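PDB 6SL9: enoyl-CoA hydratase/carnithine racemase from Thermus thermophilus JL-18, which acts as the crotonase-family isomerase PaaG, which forms oxepin-CoA in bacterial phenylacetic acid catabolism and in the secondary metabolism linked to it. Local coordinates for the interface of chains A and B. Residues are numbered along the deposited sequence; one frame, centred on the assembly and turned at random. Chains: chain A/B, Enoyl-CoA hydratase/carnithine racemase.

Contact 1: the interface of chains A and B. Residues chain A 145, 149, 217; chain B 216-220.
A:Arg217 leans along the backbone of B:Arg217 and B:Ser219, where two subunits of a crotonase-fold enzyme meet through the turn that precedes helix 220-235. Its CB lies 3.5 Å from the carbonyl O of B:Arg217. From there CG rises between the backbone N and the carbonyl carbon (chi1 72°), and the chain runs straight as far as CD. That methylene rests on the backbone of B:Ser219, 3.6 Å from its CA and about as far from its N. A bend at chi3 (-85°) then turns NE past CB of the serine, and the N-H of NE points to a water 2.8 Å from B:Arg217 O. A second water joins the same carbonyl oxygen to A:Arg217 O, so two bridges hold this one acceptor to its counterpart.

On the other side of the B:Leu218-B:Ser219 segment, the ring of A:Phe145 takes CD1 of B:Leu220 over one face, 3.8 Å above the plane and toward the rim. Its CE2 edge also reaches the first turn of the partner helix, 3.7 Å from B:Leu220 CA, while B:Leu218 O lies in the ring plane at its edge. On the opposite face NE of A:Arg149 lies 3.4 Å above the ring plane, also toward the rim, so the guanidinium overlap is partial. Its NH1 donates to A:Phe145 O at 2.9 Å, tilted 21° from the carbonyl plane, and NH2 lies 3.5 Å from both B:Tyr216 O and B:Leu218 O, longer than a hydrogen bond.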
ATOM      1  N   PHE A 145       3.942   4.634  10.329  1.00 11.37           N
ATOM      2  CA  PHE A 145       4.644   4.505   9.030  1.00 10.61           C
ATOM      3  C   PHE A 145       4.519   3.070   8.573  1.00 10.12           C
ATOM      4  O   PHE A 145       4.077   2.808   7.443  1.00 11.51           O
ATOM      5  CB  PHE A 145       6.049   5.020   9.246  1.00 10.49           C
ATOM      6  CG  PHE A 145       6.941   4.904   8.030  1.00 10.55           C
ATOM      7  CD1 PHE A 145       7.669   3.750   7.801  1.00 11.58           C
ATOM      8  CD2 PHE A 145       7.145   5.960   7.161  1.00 12.01           C
ATOM      9  CE1 PHE A 145       8.453   3.610   6.681  1.00 12.28           C
ATOM     10  CE2 PHE A 145       8.018   5.863   6.069  1.00 13.29           C
ATOM     11  CZ  PHE A 145       8.681   4.674   5.829  1.00 13.35           C
ATOM     12  N   ARG A 149       1.818   0.388   5.428  1.00 11.71           N
ATOM     13  CA  ARG A 149       2.630  -0.177   4.321  1.00 12.16           C
ATOM     14  C   ARG A 149       2.589  -1.722   4.370  1.00 12.14           C
ATOM     15  O   ARG A 149       2.577  -2.386   3.308  1.00 13.99           O
ATOM     16  CB  ARG A 149       4.078   0.374   4.487  1.00 13.79           C
ATOM     17  CG  ARG A 149       4.179   1.883   4.190  1.00 14.43           C
ATOM     18  CD  ARG A 149       5.500   2.480   4.587  1.00 11.67           C
ATOM     19  NE  ARG A 149       5.819   3.795   4.078  1.00 15.08           N
ATOM     20  CZ  ARG A 149       5.169   4.894   4.423  1.00 14.88           C
ATOM     21  NH1 ARG A 149       4.309   4.814   5.431  1.00 15.16           N
ATOM     22  NH2 ARG A 149       5.496   6.098   3.915  1.00 19.10           N
ATOM     23  N   ARG A 217       6.990   7.752  -1.018  1.00 14.38           N
ATOM     24  CA  ARG A 217       7.015   9.224  -1.093  1.00 15.81           C
ATOM     25  C   ARG A 217       7.631   9.730  -2.382  1.00 15.37           C
ATOM     26  O   ARG A 217       7.561  10.919  -2.582  1.00 17.62           O
ATOM     27  CB  ARG A 217       7.723   9.797   0.118  1.00 17.87           C
ATOM     28  CG  ARG A 217       9.226   9.582   0.140  1.00 18.10           C
ATOM     29  CD  ARG A 217       9.853  10.226   1.332  1.00 24.08           C
ATOM     30  NE  ARG A 217      10.110  11.611   1.013  1.00 39.83           N
ATOM     31  CZ  ARG A 217      11.238  12.077   0.505  1.00 41.98           C
ATOM     32  NH1 ARG A 217      12.270  11.273   0.300  1.00 37.78           N
ATOM     33  NH2 ARG A 217      11.331  13.365   0.241  1.00 52.77           N
TER
ATOM     34  N   TYR B 216       1.748   7.901   3.815  1.00 17.43           N
ATOM     35  CA  TYR B 216       2.448   7.446   2.595  1.00 14.82           C
ATOM     36  C   TYR B 216       3.367   8.526   1.994  1.00 13.82           C
ATOM     37  O   TYR B 216       4.331   8.169   1.320  1.00 15.06           O
ATOM     38  CB  TYR B 216       1.442   6.961   1.545  1.00 15.94           C
ATOM     39  CG  TYR B 216       0.690   5.718   1.968  1.00 17.48           C
ATOM     40  CD1 TYR B 216       1.240   4.459   1.847  1.00 20.71           C
ATOM     41  CD2 TYR B 216      -0.548   5.832   2.573  1.00 18.14           C
ATOM     42  CE1 TYR B 216       0.569   3.323   2.256  1.00 21.12           C
ATOM     43  CE2 TYR B 216      -1.225   4.716   2.996  1.00 19.54           C
ATOM     44  CZ  TYR B 216      -0.692   3.460   2.796  1.00 20.37           C
ATOM     45  OH  TYR B 216      -1.454   2.389   3.159  1.00 20.43           O
ATOM     46  N   ARG B 217       3.047   9.793   2.190  1.00 14.38           N
ATOM     47  CA  ARG B 217       3.844  10.872   1.580  1.00 15.81           C
ATOM     48  C   ARG B 217       5.017  11.289   2.444  1.00 15.37           C
ATOM     49  O   ARG B 217       5.800  12.067   1.953  1.00 17.62           O
ATOM     50  CB  ARG B 217       2.956  12.056   1.250  1.00 17.87           C
ATOM     51  CG  ARG B 217       2.465  12.840   2.454  1.00 18.10           C
ATOM     52  CD  ARG B 217       1.647  14.020   2.041  1.00 24.08           C
ATOM     53  NE  ARG B 217       2.547  15.114   1.763  1.00 39.83           N
ATOM     54  CZ  ARG B 217       2.928  16.026   2.640  1.00 41.98           C
ATOM     55  NH1 ARG B 217       2.442  16.024   3.873  1.00 37.78           N
ATOM     56  NH2 ARG B 217       3.773  16.963   2.257  1.00 52.77           N
ATOM     57  N   LEU B 218       5.065  10.848   3.692  1.00 14.22           N
ATOM     58  CA  LEU B 218       6.176  11.267   4.585  1.00 13.94           C
ATOM     59  C   LEU B 218       7.377  10.355   4.466  1.00 12.93           C
ATOM     60  O   LEU B 218       7.241   9.149   4.319  1.00 14.19           O
ATOM     61  CB  LEU B 218       5.678  11.292   6.020  1.00 14.79           C
ATOM     62  CG  LEU B 218       4.538  12.272   6.298  1.00 15.71           C
ATOM     63  CD1 LEU B 218       4.249  12.258   7.796  1.00 18.31           C
ATOM     64  CD2 LEU B 218       4.882  13.697   5.874  1.00 17.29           C
ATOM     65  N   SER B 219       8.548  10.947   4.592  1.00 12.68           N
ATOM     66  CA  SER B 219       9.758  10.157   4.881  1.00 12.38           C
ATOM     67  C   SER B 219       9.602   9.536   6.278  1.00 11.09           C
ATOM     68  O   SER B 219       8.854  10.056   7.117  1.00 11.58           O
ATOM     69  CB  SER B 219      10.984  10.987   4.796  1.00 12.62           C
ATOM     70  OG  SER B 219      11.025  11.883   5.893  1.00 13.73           O
ATOM     71  N   LEU B 220      10.357   8.501   6.556  1.00 11.17           N
ATOM     72  CA  LEU B 220      10.380   7.968   7.915  1.00 11.04           C
ATOM     73  C   LEU B 220      10.742   9.073   8.904  1.00 11.22           C
ATOM     74  O   LEU B 220      10.117   9.173   9.975  1.00 11.75           O
ATOM     75  CB  LEU B 220      11.309   6.786   8.019  1.00 12.39           C
ATOM     76  CG  LEU B 220      11.420   6.252   9.422  1.00 14.82           C
ATOM     77  CD1 LEU B 220      10.184   5.731  10.022  1.00 12.74           C
ATOM     78  CD2 LEU B 220      12.533   5.330   9.599  1.00 21.82           C
TER
HETATM   79  O   HOH W   1       5.848  12.832  -0.977  0.33 24.53           O
HETATM   80  O   HOH W   2       8.053  13.733   2.129  1.00 25.32           O

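Contact 2: the interface of chains A and B. Residues chain A 77-78, 81, 137; chain B 231-232, 234-235.
B:Gln231 reaches out from helix 220-235 between A:Leu137 and the A:Tyr77/A:Leu81 side of helix 77-93, a helix-to-helix and helix-to-loop contact between two crotonase-fold chains. The near half of the side chain packs through carbon. Its CB packs 3.6 Å from CD1 of A:Leu81, and CG lies 3.8 Å from both A:Leu81 CD1 and A:Tyr77 CB, which meet it from the same general side. A bend at chi2 (73°) then swings the amide away from helix 77-93 and toward the loop residue A:Leu137, whose side chain it meets at about a right angle. The amide oxygen OE1 comes within 3.3 Å of A:Leu137 CB and sits nearly as close to CD2, while NE2 lies farther off, 3.8 Å from A:Leu137 CB with CD1 beyond; a polar tip is thus pressed against an aliphatic branch.

A:Tyr77 begins helix 77-93 and brings the CD2-CE2 edge of its ring against the last turn of the partner helix. CD2 lies 3.6 Å from CA of B:Gly235, where the lack of a side chain lets the ring approach the main chain. The carbonyl O of B:Gln231 lies at the ring edge, in its plane. A:Leu137 meets that same helix end, with CD2 4.0 Å from CB of B:Ala234. A water joins the two backbones: the N-H of A:Tyr77 points almost straight at it (175° at H), and the water lies 2.8 Å from B:Gly232 O.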
ATOM      1  N   TYR A  77       5.756  13.718  25.910  1.00 15.54           N
ATOM      2  CA  TYR A  77       6.107  12.644  24.971  1.00 13.68           C
ATOM      3  C   TYR A  77       6.804  13.179  23.723  1.00 12.26           C
ATOM      4  O   TYR A  77       7.544  12.428  23.089  1.00 13.21           O
ATOM      5  CB  TYR A  77       4.906  11.793  24.636  1.00 15.15           C
ATOM      6  CG  TYR A  77       4.437  11.045  25.855  1.00 19.04           C
ATOM      7  CD1 TYR A  77       5.287  10.667  26.894  1.00 22.36           C
ATOM      8  CD2 TYR A  77       3.117  10.821  26.045  1.00 17.14           C
ATOM      9  CE1 TYR A  77       4.792   9.984  27.987  1.00 23.27           C
ATOM     10  CE2 TYR A  77       2.599  10.092  27.084  1.00 24.05           C
ATOM     11  CZ  TYR A  77       3.445   9.723  28.074  1.00 25.11           C
ATOM     12  OH  TYR A  77       2.944   9.081  29.153  1.00 27.99           O
ATOM     13  N   GLU A  78       6.536  14.437  23.340  1.00 12.03           N
ATOM     14  CA  GLU A  78       7.268  14.984  22.190  1.00 11.83           C
ATOM     15  C   GLU A  78       8.763  14.955  22.486  1.00 13.28           C
ATOM     16  O   GLU A  78       9.553  14.499  21.647  1.00 12.73           O
ATOM     17  CB  GLU A  78       6.761  16.355  21.739  1.00 13.03           C
ATOM     18  CG  GLU A  78       7.536  16.904  20.558  1.00 14.36           C
ATOM     19  CD  GLU A  78       7.106  18.267  20.072  1.00 17.45           C
ATOM     20  OE1 GLU A  78       6.014  18.712  20.413  1.00 19.66           O
ATOM     21  OE2 GLU A  78       7.912  18.842  19.257  1.00 21.40           O
ATOM     22  N   LEU A  81      10.103  11.205  22.600  1.00 12.45           N
ATOM     23  CA  LEU A  81      10.211  10.589  21.266  1.00 11.32           C
ATOM     24  C   LEU A  81      11.246  11.285  20.411  1.00 11.73           C
ATOM     25  O   LEU A  81      12.001  10.598  19.713  1.00 12.55           O
ATOM     26  CB  LEU A  81       8.827  10.504  20.606  1.00 12.35           C
ATOM     27  CG  LEU A  81       7.875   9.472  21.229  1.00 12.75           C
ATOM     28  CD1 LEU A  81       6.472   9.704  20.673  1.00 12.60           C
ATOM     29  CD2 LEU A  81       8.312   8.034  20.991  1.00 12.99           C
ATOM     30  N   LEU A 137      -3.405   6.894  23.557  1.00 10.59           N
ATOM     31  CA  LEU A 137      -2.246   7.383  22.789  1.00 11.19           C
ATOM     32  C   LEU A 137      -2.381   7.013  21.323  1.00 10.77           C
ATOM     33  O   LEU A 137      -3.234   6.226  20.942  1.00 11.30           O
ATOM     34  CB  LEU A 137      -0.980   6.802  23.414  1.00 11.28           C
ATOM     35  CG  LEU A 137      -0.590   7.298  24.811  1.00 12.50           C
ATOM     36  CD1 LEU A 137       0.786   6.752  25.186  1.00 14.09           C
ATOM     37  CD2 LEU A 137      -0.564   8.830  24.919  1.00 12.91           C
TER
ATOM     38  N   GLN B 231       1.887  12.536  19.615  1.00 11.19           N
ATOM     39  CA  GLN B 231       1.922  11.838  20.907  1.00 11.31           C
ATOM     40  C   GLN B 231       2.095  12.839  22.044  1.00 11.29           C
ATOM     41  O   GLN B 231       1.530  12.611  23.138  1.00 12.82           O
ATOM     42  CB  GLN B 231       3.035  10.811  20.955  1.00 11.58           C
ATOM     43  CG  GLN B 231       2.934   9.804  22.095  1.00 12.12           C
ATOM     44  CD  GLN B 231       1.820   8.812  21.814  1.00 11.31           C
ATOM     45  OE1 GLN B 231       0.616   9.166  21.772  1.00 12.35           O
ATOM     46  NE2 GLN B 231       2.242   7.597  21.499  1.00 12.44           N
ATOM     47  N   GLY B 232       2.819  13.901  21.838  1.00 11.67           N
ATOM     48  CA  GLY B 232       2.953  14.942  22.875  1.00 13.45           C
ATOM     49  C   GLY B 232       1.590  15.473  23.224  1.00 12.76           C
ATOM     50  O   GLY B 232       1.243  15.663  24.414  1.00 14.92           O
ATOM     51  N   ALA B 234      -1.419  13.909  22.616  1.00 12.21           N
ATOM     52  CA  ALA B 234      -2.227  12.842  23.232  1.00 11.17           C
ATOM     53  C   ALA B 234      -1.825  12.623  24.711  1.00 11.59           C
ATOM     54  O   ALA B 234      -2.676  12.404  25.579  1.00 13.70           O
ATOM     55  CB  ALA B 234      -2.108  11.541  22.464  1.00 12.09           C
ATOM     56  N   GLY B 235      -0.560  12.781  25.030  1.00 12.55           N
ATOM     57  CA  GLY B 235      -0.027  12.552  26.372  1.00 14.46           C
ATOM     58  C   GLY B 235      -0.517  13.595  27.354  1.00 15.09           C
ATOM     59  O   GLY B 235      -0.470  13.316  28.553  1.00 17.24           O
TER
HETATM   60  O   HOH W   3       2.865  14.335  26.340  1.00 18.19           O

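Helix 220-235 of chain B ties the two together: contact 1 holds its first residue and the turn before it, contact 2 its last turns, and their centres are about 20 Å apart. Chain A answers with separate elements, helix 143-151 and the 3-10 helix 215-217 at contact 1, helix 77-93 and a loop at contact 2. One helix of chain B is thus met near both ends by different parts of its neighbour, which probably limits its tilt against that subunit. The A-B interface is not an exact two-fold, which fits the three copies of the deposited assembly and, probably, the trimeric building block common among crotonases.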